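Local coordinates for putative uncharacterized protein (Dictyostelium purpureum, PDB 4R12), which probably serves as an essential subunit of the gamma-secretase complex, an endoprotease that cleaves integral membrane proteins such as Notch receptors within the membrane, at residues Asn75-Ser79 against Thr80-Asn84; Thr355-Leu358 against Asp359-Ser363. One frame throughout, in Å; residues are numbered along the deposited sequence.

Interaction 1 (Asn75-Ser79 against Thr80-Asn84). With NAG (2-acetamido-2-deoxy-beta-D-glucopyranose), chain C.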
loop_
_atom_site.group_PDB
_atom_site.type_symbol
_atom_site.label_atom_id
_atom_site.label_comp_id
_atom_site.label_asym_id
_atom_site.label_seq_id
_atom_site.Cartn_x
_atom_site.Cartn_y
_atom_site.Cartn_z
ATOM N N ASN A 75 -8.490 8.453 -20.921
ATOM C CA ASN A 75 -9.920 8.736 -20.787
ATOM C C ASN A 75 -10.779 7.572 -21.287
ATOM O O ASN A 75 -11.945 7.441 -20.915
ATOM C CB ASN A 75 -10.299 10.016 -21.523
ATOM C CG ASN A 75 -10.337 11.232 -20.603
ATOM O OD1 ASN A 75 -9.984 11.146 -19.422
ATOM N ND2 ASN A 75 -10.767 12.372 -21.143
ATOM N N TYR A 76 -10.186 6.717 -22.115
ATOM C CA TYR A 76 -10.894 5.559 -22.648
ATOM C C TYR A 76 -10.518 4.239 -21.973
ATOM O O TYR A 76 -10.967 3.168 -22.392
ATOM C CB TYR A 76 -10.666 5.484 -24.158
ATOM C CG TYR A 76 -11.411 6.590 -24.844
ATOM C CD1 TYR A 76 -10.852 7.855 -24.974
ATOM C CD2 TYR A 76 -12.705 6.394 -25.302
ATOM C CE1 TYR A 76 -11.553 8.890 -25.580
ATOM C CE2 TYR A 76 -13.409 7.413 -25.902
ATOM C CZ TYR A 76 -12.833 8.658 -26.037
ATOM O OH TYR A 76 -13.547 9.667 -26.638
ATOM N N PHE A 77 -9.727 4.326 -20.907
ATOM C CA PHE A 77 -9.358 3.145 -20.126
ATOM C C PHE A 77 -10.221 2.988 -18.874
ATOM O O PHE A 77 -9.943 3.578 -17.827
ATOM C CB PHE A 77 -7.873 3.196 -19.734
ATOM C CG PHE A 77 -7.417 1.999 -18.939
ATOM C CD1 PHE A 77 -7.480 0.719 -19.482
ATOM C CD2 PHE A 77 -6.929 2.153 -17.651
ATOM C CE1 PHE A 77 -7.049 -0.389 -18.759
ATOM C CE2 PHE A 77 -6.508 1.046 -16.916
ATOM C CZ PHE A 77 -6.567 -0.223 -17.470
ATOM N N ASN A 78 -11.336 2.296 -19.034
ATOM C CA ASN A 78 -12.281 1.979 -17.975
ATOM C C ASN A 78 -13.105 0.723 -18.364
ATOM O O ASN A 78 -13.060 0.348 -19.480
ATOM C CB ASN A 78 -13.153 3.186 -17.596
ATOM C CG ASN A 78 -14.181 3.550 -18.652
ATOM O OD1 ASN A 78 -14.690 2.695 -19.312
ATOM N ND2 ASN A 78 -14.505 4.834 -18.784
ATOM N N SER A 79 -13.800 0.079 -17.436
ATOM C CA SER A 79 -14.466 -1.194 -17.725
ATOM C C SER A 79 -15.398 -1.090 -18.925
ATOM O O SER A 79 -15.280 -1.862 -19.868
ATOM C CB SER A 79 -15.240 -1.707 -16.504
ATOM O OG SER A 79 -16.121 -0.720 -15.997
ATOM N N THR A 80 -16.301 -0.118 -18.895
ATOM C CA THR A 80 -17.327 0.002 -19.927
ATOM C C THR A 80 -16.735 0.144 -21.315
ATOM O O THR A 80 -17.152 -0.528 -22.264
ATOM C CB THR A 80 -18.241 1.207 -19.650
ATOM O OG1 THR A 80 -19.132 0.877 -18.580
ATOM C CG2 THR A 80 -19.056 1.556 -20.883
ATOM N N SER A 81 -15.739 1.013 -21.408
ATOM C CA SER A 81 -15.110 1.362 -22.664
ATOM C C SER A 81 -14.270 0.215 -23.234
ATOM O O SER A 81 -14.302 -0.050 -24.438
ATOM C CB SER A 81 -14.249 2.621 -22.456
ATOM O OG SER A 81 -13.383 2.842 -23.546
ATOM N N VAL A 82 -13.525 -0.469 -22.372
ATOM C CA VAL A 82 -12.661 -1.551 -22.828
ATOM C C VAL A 82 -13.470 -2.827 -23.104
ATOM O O VAL A 82 -13.238 -3.506 -24.102
ATOM C CB VAL A 82 -11.533 -1.852 -21.807
ATOM C CG1 VAL A 82 -10.816 -3.142 -22.154
ATOM C CG2 VAL A 82 -10.527 -0.686 -21.749
ATOM N N LEU A 83 -14.434 -3.138 -22.244
ATOM C CA LEU A 83 -15.180 -4.383 -22.413
ATOM C C LEU A 83 -16.055 -4.350 -23.663
ATOM O O LEU A 83 -16.428 -5.399 -24.173
ATOM C CB LEU A 83 -16.028 -4.693 -21.174
ATOM C CG LEU A 83 -15.235 -5.079 -19.914
ATOM C CD1 LEU A 83 -16.061 -5.880 -18.939
ATOM C CD2 LEU A 83 -13.975 -5.847 -20.281
ATOM N N ASN A 84 -16.362 -3.155 -24.163
ATOM C CA ASN A 84 -17.164 -3.006 -25.378
ATOM C C ASN A 84 -16.388 -3.199 -26.664
ATOM O O ASN A 84 -16.972 -3.286 -27.743
ATOM C CB ASN A 84 -17.816 -1.632 -25.418
ATOM C CG ASN A 84 -19.139 -1.618 -24.747
ATOM O OD1 ASN A 84 -19.857 -2.624 -24.755
ATOM N ND2 ASN A 84 -19.491 -0.484 -24.152
HETATM C C1 NAG C . -15.441 5.400 -19.215
HETATM C C2 NAG C . -16.450 6.409 -18.700
HETATM C C3 NAG C . -17.354 6.941 -19.775
HETATM C C4 NAG C . -16.599 7.448 -20.963
HETATM C C5 NAG C . -15.657 6.340 -21.435
HETATM C C6 NAG C . -14.768 6.718 -22.592
HETATM C C7 NAG C . -16.876 5.759 -16.461
HETATM C C8 NAG C . -17.670 4.875 -15.556
HETATM N N2 NAG C . -17.266 5.830 -17.702
HETATM O O3 NAG C . -18.128 7.974 -19.207
HETATM O O4 NAG C . -17.586 7.718 -21.919
HETATM O O5 NAG C . -14.834 5.878 -20.382
HETATM O O6 NAG C . -14.304 8.037 -22.557
HETATM O O7 NAG C . -15.933 6.355 -16.050
#
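Asn78 is the N-cap of the helix at 79-83, and its amide does two jobs. OD1 accepts from Ser81 N at 2.9 Å, the donor lying nearly along the C=O axis, while ND2 is covalently joined to C1 of a GlcNAc. With CG between the backbone N and the carbonyl carbon (chi1 71°), the amide folds toward the first turn and OD1 comes over the open end of the helix. Ser81 answers with its hydroxyl: OG, anti to its own N (chi1 167°), donates to Tyr76 O at 2.7 Å from 25° outside the carbonyl plane, near the edge of the Tyr76 ring. The backbone bonds Val82 N to Asn78 O, 3.0 Å, and Leu83 N to Ser79 O, 2.8 Å, carry the helix on.

The sugar lies back along the turn. Its O6 sits 3.5 Å above one face of the Tyr76 ring, toward the rim, C6 approaches CD2 at 3.4 Å, and O6 donates to Asn75 O at 2.9 Å. A hydrogen bond between Asp53 and Tyr76 OH helps to hold the far end of the ring. An alanine in place of Tyr76 would probably leave the sugar's C6-O6 arm without its aromatic floor and Asp53 without this hydroxyl.

On the inward side, Phe77 CD1 meets Val82 CG2 at 4.0 Å, and the Phe77 ring continues into Phe134, Phe226 and Phe227. Because glycosylation consumes one N-H of Asn78 but spares OD1, one side chain can carry the glycan and cap the helix at once.

Interaction 2 (Thr355-Leu358 against Asp359-Ser363)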
loop_
_atom_site.group_PDB
_atom_site.type_symbol
_atom_site.label_atom_id
_atom_site.label_comp_id
_atom_site.label_asym_id
_atom_site.label_seq_id
_atom_site.Cartn_x
_atom_site.Cartn_y
_atom_site.Cartn_z
ATOM N N THR A 355 -11.165 12.141 21.553
ATOM C CA THR A 355 -11.461 13.102 20.485
ATOM C C THR A 355 -11.515 14.550 20.997
ATOM O O THR A 355 -11.212 15.486 20.241
ATOM C CB THR A 355 -12.789 12.784 19.760
ATOM O OG1 THR A 355 -13.874 12.823 20.686
ATOM C CG2 THR A 355 -12.734 11.400 19.079
ATOM N N ASP A 356 -11.892 14.747 22.260
ATOM C CA ASP A 356 -11.874 16.106 22.819
ATOM C C ASP A 356 -10.460 16.705 22.748
ATOM O O ASP A 356 -10.292 17.883 22.435
ATOM C CB ASP A 356 -12.382 16.125 24.269
ATOM C CG ASP A 356 -13.913 16.046 24.369
ATOM O OD1 ASP A 356 -14.601 15.957 23.320
ATOM O OD2 ASP A 356 -14.423 16.060 25.505
ATOM N N ILE A 357 -9.444 15.887 23.008
ATOM C CA ILE A 357 -8.062 16.368 22.962
ATOM C C ILE A 357 -7.648 16.715 21.527
ATOM O O ILE A 357 -6.980 17.732 21.286
ATOM C CB ILE A 357 -7.095 15.328 23.570
ATOM C CG1 ILE A 357 -7.429 15.127 25.049
ATOM C CG2 ILE A 357 -5.652 15.782 23.426
ATOM C CD1 ILE A 357 -7.005 13.789 25.596
ATOM N N LEU A 358 -8.061 15.883 20.572
ATOM C CA LEU A 358 -7.816 16.184 19.161
ATOM C C LEU A 358 -8.407 17.528 18.749
ATOM O O LEU A 358 -7.721 18.325 18.109
ATOM C CB LEU A 358 -8.379 15.085 18.251
ATOM C CG LEU A 358 -7.459 13.936 17.858
ATOM C CD1 LEU A 358 -8.228 12.918 17.047
ATOM C CD2 LEU A 358 -6.269 14.448 17.050
ATOM N N ASP A 359 -9.669 17.765 19.118
ATOM C CA ASP A 359 -10.353 19.042 18.880
ATOM C C ASP A 359 -9.590 20.225 19.472
ATOM O O ASP A 359 -9.427 21.263 18.829
ATOM C CB ASP A 359 -11.767 19.040 19.490
ATOM C CG ASP A 359 -12.722 18.069 18.798
ATOM O OD1 ASP A 359 -12.456 17.673 17.638
ATOM O OD2 ASP A 359 -13.748 17.718 19.420
ATOM N N GLN A 360 -9.158 20.062 20.718
ATOM C CA GLN A 360 -8.413 21.092 21.422
ATOM C C GLN A 360 -7.109 21.437 20.706
ATOM O O GLN A 360 -6.814 22.610 20.485
ATOM C CB GLN A 360 -8.111 20.650 22.854
ATOM C CG GLN A 360 -9.340 20.586 23.764
ATOM C CD GLN A 360 -9.051 19.844 25.056
ATOM O OE1 GLN A 360 -7.904 19.785 25.513
ATOM N NE2 GLN A 360 -10.091 19.256 25.649
ATOM N N VAL A 361 -6.334 20.417 20.351
ATOM C CA VAL A 361 -5.064 20.668 19.689
ATOM C C VAL A 361 -5.289 21.395 18.362
ATOM O O VAL A 361 -4.596 22.353 18.056
ATOM C CB VAL A 361 -4.284 19.368 19.454
ATOM C CG1 VAL A 361 -2.998 19.664 18.680
ATOM C CG2 VAL A 361 -3.947 18.725 20.779
ATOM N N ALA A 362 -6.286 20.948 17.593
ATOM C CA ALA A 362 -6.613 21.572 16.309
ATOM C C ALA A 362 -7.008 23.045 16.429
ATOM O O ALA A 362 -6.856 23.810 15.471
ATOM C CB ALA A 362 -7.740 20.790 15.609
ATOM N N SER A 363 -7.522 23.433 17.597
ATOM C CA SER A 363 -7.968 24.801 17.841
ATOM C C SER A 363 -6.941 25.620 18.604
ATOM O O SER A 363 -7.190 26.789 18.893
ATOM C CB SER A 363 -9.293 24.817 18.650
ATOM O OG SER A 363 -10.312 24.095 17.986
HETATM O O HOH W 1 -14.741 15.289 20.762
#
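Thr355 and Asp359 meet one turn apart on the helix 352-362, joined twice: Asp359 N donates to Thr355 O at 3.0 Å, and a water links their side chains. Thr355 OG1 donates a hydrogen bond to that water at 2.6 Å; its contacts with the carbonyls of Thr351 and Ser352 are weak. Its side chain also touches Leu344 and Val398 of the underlying strands.

Asp356 follows on the exposed face. The same water donates to its OD1 at 2.6 Å and to Asp359 OD2 at 2.9 Å. In Asp359 the carboxylate lies beside its own backbone N (chi1 -67°), a torsion that leans it back toward the preceding turn and lets OD2 reach the water. Asp356 O accepts from Gln360 N, and the Gln360 chain passes close over this carbonyl, CG at 3.2 Å, before its OE1 takes a bond from Arg440 of the helix 427-441.

Ile357 O receives Val361 N at 2.9 Å, and their CG2 methyls lie 4.3 Å apart on the flank facing that same helix, where Phe437 touches Ile357 and Thr436 touches Val361. Leu358 closes the series by accepting from Ala362 N; the helix links strands 339-347 and 370-374 of the large lobe, and the buried Leu358 side chain packs on their Leu344 and Phe372, on Ile400 and on Phe437.

Asp356 OD1 and Asp359 OD2 lie 4.4 Å apart, and the two carboxylates would probably repel each other; one water that accepts from Thr355 and donates to both is likely to ease that strain.

In the fold
Both interactions are local, each lying about a helical turn, and both sit well away from the middle of the chain, with centres about 45 Å apart and nearest atoms about 36 Å apart. Interaction 1 belongs to the small lobe and starts a helix between strands 67-72 and 90-96; interaction 2 belongs to the large lobe, on the helix between strands 339-347 and 370-374. They hold no element in common. The first is mostly buried, and its polar work is done by protein atoms and a covalently attached sugar. The second is amphipathic: apolar residues face strands and a neighbouring helix, whereas its acidic side relies on water.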